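Long-range contact in ribonuclease VapC2 (Rickettsia felis, PDB 3ZVK), which cleaves single-stranded RNA as the magnesium-dependent, growth-inhibiting toxin of a type II toxin-antitoxin pair with VapB2: residues A[3-8]-A[112-117]. The protein carries 1 engineered substitution. Sequence-based numbering, arbitrary orientation.
Engineered in segment 3-8: Gly-6 (natural residue Asp).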
loop_
_atom_site.group_PDB
_atom_site.type_symbol
_atom_site.label_atom_id
_atom_site.label_comp_id
_atom_site.label_asym_id
_atom_site.label_seq_id
_atom_site.Cartn_x
_atom_site.Cartn_y
_atom_site.Cartn_z
ATOM N N TYR A 3 -10.161 -11.443 -27.558
ATOM C CA TYR A 3 -9.478 -11.218 -28.818
ATOM C C TYR A 3 -8.463 -10.116 -28.546
ATOM O O TYR A 3 -8.854 -9.002 -28.213
ATOM C CB TYR A 3 -10.456 -10.778 -29.910
ATOM C CG TYR A 3 -11.196 -11.932 -30.543
ATOM C CD1 TYR A 3 -12.330 -12.472 -29.943
ATOM C CD2 TYR A 3 -10.746 -12.509 -31.741
ATOM C CE1 TYR A 3 -13.012 -13.544 -30.521
ATOM C CE2 TYR A 3 -11.426 -13.571 -32.330
ATOM C CZ TYR A 3 -12.571 -14.079 -31.721
ATOM O OH TYR A 3 -13.285 -15.130 -32.272
ATOM N N MET A 4 -7.171 -10.428 -28.630
ATOM C CA MET A 4 -6.112 -9.438 -28.423
ATOM C C MET A 4 -5.592 -9.015 -29.789
ATOM O O MET A 4 -5.288 -9.880 -30.628
ATOM C CB MET A 4 -4.985 -10.001 -27.545
ATOM C CG MET A 4 -5.454 -10.392 -26.172
ATOM S SD MET A 4 -4.166 -10.798 -24.992
ATOM C CE MET A 4 -3.705 -9.164 -24.474
ATOM N N LEU A 5 -5.549 -7.702 -30.057
ATOM C CA LEU A 5 -5.050 -7.226 -31.365
ATOM C C LEU A 5 -3.558 -6.983 -31.306
ATOM O O LEU A 5 -3.040 -6.464 -30.303
ATOM C CB LEU A 5 -5.760 -5.932 -31.837
ATOM C CG LEU A 5 -7.256 -5.852 -31.644
ATOM C CD1 LEU A 5 -7.746 -4.418 -31.867
ATOM C CD2 LEU A 5 -7.972 -6.859 -32.542
ATOM N N GLY A 6 -2.883 -7.395 -32.365
ATOM C CA GLY A 6 -1.442 -7.210 -32.538
ATOM C C GLY A 6 -1.156 -5.790 -32.988
ATOM O O GLY A 6 -2.080 -5.027 -33.293
ATOM N N THR A 7 0.114 -5.421 -33.022
ATOM C CA THR A 7 0.559 -4.068 -33.365
ATOM C C THR A 7 0.155 -3.680 -34.790
ATOM O O THR A 7 -0.380 -2.585 -34.981
ATOM C CB THR A 7 2.072 -3.920 -33.088
ATOM O OG1 THR A 7 2.320 -4.330 -31.737
ATOM C CG2 THR A 7 2.580 -2.481 -33.288
ATOM N N ASN A 8 0.416 -4.568 -35.771
ATOM C CA ASN A 8 0.105 -4.366 -37.183
ATOM C C ASN A 8 -1.367 -4.092 -37.423
ATOM O O ASN A 8 -1.670 -3.176 -38.176
ATOM C CB ASN A 8 0.567 -5.555 -38.038
ATOM C CG ASN A 8 2.039 -5.862 -38.129
ATOM O OD1 ASN A 8 2.398 -6.891 -38.693
ATOM N ND2 ASN A 8 2.946 -4.984 -37.720
ATOM N N THR A 112 -7.304 -15.184 -28.692
ATOM C CA THR A 112 -7.070 -15.257 -30.126
ATOM C C THR A 112 -6.266 -14.003 -30.462
ATOM O O THR A 112 -6.692 -12.870 -30.138
ATOM C CB THR A 112 -8.375 -15.285 -30.904
ATOM O OG1 THR A 112 -9.101 -16.472 -30.578
ATOM C CG2 THR A 112 -8.153 -15.231 -32.396
ATOM N N LEU A 113 -5.088 -14.200 -31.082
ATOM C CA LEU A 113 -4.256 -13.073 -31.477
ATOM C C LEU A 113 -4.595 -12.692 -32.901
ATOM O O LEU A 113 -4.546 -13.532 -33.802
ATOM C CB LEU A 113 -2.762 -13.379 -31.306
ATOM C CG LEU A 113 -1.768 -12.241 -31.587
ATOM C CD1 LEU A 113 -1.995 -11.020 -30.693
ATOM C CD2 LEU A 113 -0.389 -12.735 -31.374
ATOM N N VAL A 114 -4.946 -11.425 -33.094
ATOM C CA VAL A 114 -5.369 -10.889 -34.372
ATOM C C VAL A 114 -4.214 -10.270 -35.124
ATOM O O VAL A 114 -3.545 -9.376 -34.618
ATOM C CB VAL A 114 -6.581 -9.955 -34.257
ATOM C CG1 VAL A 114 -7.113 -9.587 -35.636
ATOM C CG2 VAL A 114 -7.688 -10.566 -33.387
ATOM N N THR A 115 -4.008 -10.758 -36.356
ATOM C CA THR A 115 -2.927 -10.371 -37.229
ATOM C C THR A 115 -3.378 -9.817 -38.585
ATOM O O THR A 115 -4.538 -9.960 -38.941
ATOM C CB THR A 115 -1.866 -11.480 -37.274
ATOM O OG1 THR A 115 -0.676 -10.930 -37.846
ATOM C CG2 THR A 115 -2.334 -12.724 -38.028
ATOM N N ASN A 116 -2.431 -9.174 -39.307
ATOM C CA ASN A 116 -2.477 -8.464 -40.607
ATOM C C ASN A 116 -1.783 -9.273 -41.742
ATOM O O ASN A 116 -1.985 -8.974 -42.923
ATOM C CB ASN A 116 -1.616 -7.157 -40.444
ATOM C CG ASN A 116 -2.333 -5.869 -40.730
ATOM O OD1 ASN A 116 -3.488 -5.683 -40.394
ATOM N ND2 ASN A 116 -1.640 -4.906 -41.268
ATOM N N ASN A 117 -0.858 -10.188 -41.366
ATOM C CA ASN A 117 -0.008 -10.973 -42.261
ATOM C C ASN A 117 0.583 -12.227 -41.595
ATOM O O ASN A 117 0.574 -12.367 -40.367
ATOM C CB ASN A 117 1.145 -10.096 -42.830
ATOM C CG ASN A 117 1.861 -9.230 -41.814
ATOM O OD1 ASN A 117 2.399 -9.710 -40.807
ATOM N ND2 ASN A 117 1.880 -7.926 -42.062
#
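Met-4 and Leu-113 form the middle pair of a parallel strand pairing between 3-5 and 112-115, close to the centre of this PIN domain. Met-4 uses both its backbone groups: its N donates to Thr-112 O at 2.9 Å, and its O accepts from Val-114 N, also at 2.9 Å and nearly straight at 164°. A third bond, Gly-6 N to Val-114 O at 3.1 Å, carries the pairing past the end of strand 3-5.

On one face lie two side-by-side pairs, Tyr-3 with Thr-112 and Leu-5 with Val-114. Thr-112 has OG1 beside the backbone N (chi1 -64°), which leaves CG2 anti to that N and 3.7 Å from Tyr-3 CE2, while Val-114 CG2 meets the ring's edge. Leu-5 CD2 rests 3.8 Å from Val-114 CB. On the other face Leu-113, with CG anti to its backbone N (chi1 -176°), brings CD1 to within 3.5 Å of Met-4 O.

Past the strand ends the chains meet again where Asn-8 CB packs 3.6 Å from Asn-116 CB. Asn-116 OD1 is hydrogen-bonded to Tyr-21 OH, and Asn-117 OD1 to Glu-120 N. Gly-6, the N-cap of helix 7-16, is an engineered residue (Asp in the natural sequence) at a position predicted to bind magnesium.

Strand 2-5 is the central strand of the five, with 33-37 on its other side, and 128-131 continues the sheet beyond 112-115; helix 97-109 packs on Met-4 and Leu-113, helix 7-16 on Leu-5 and Val-114.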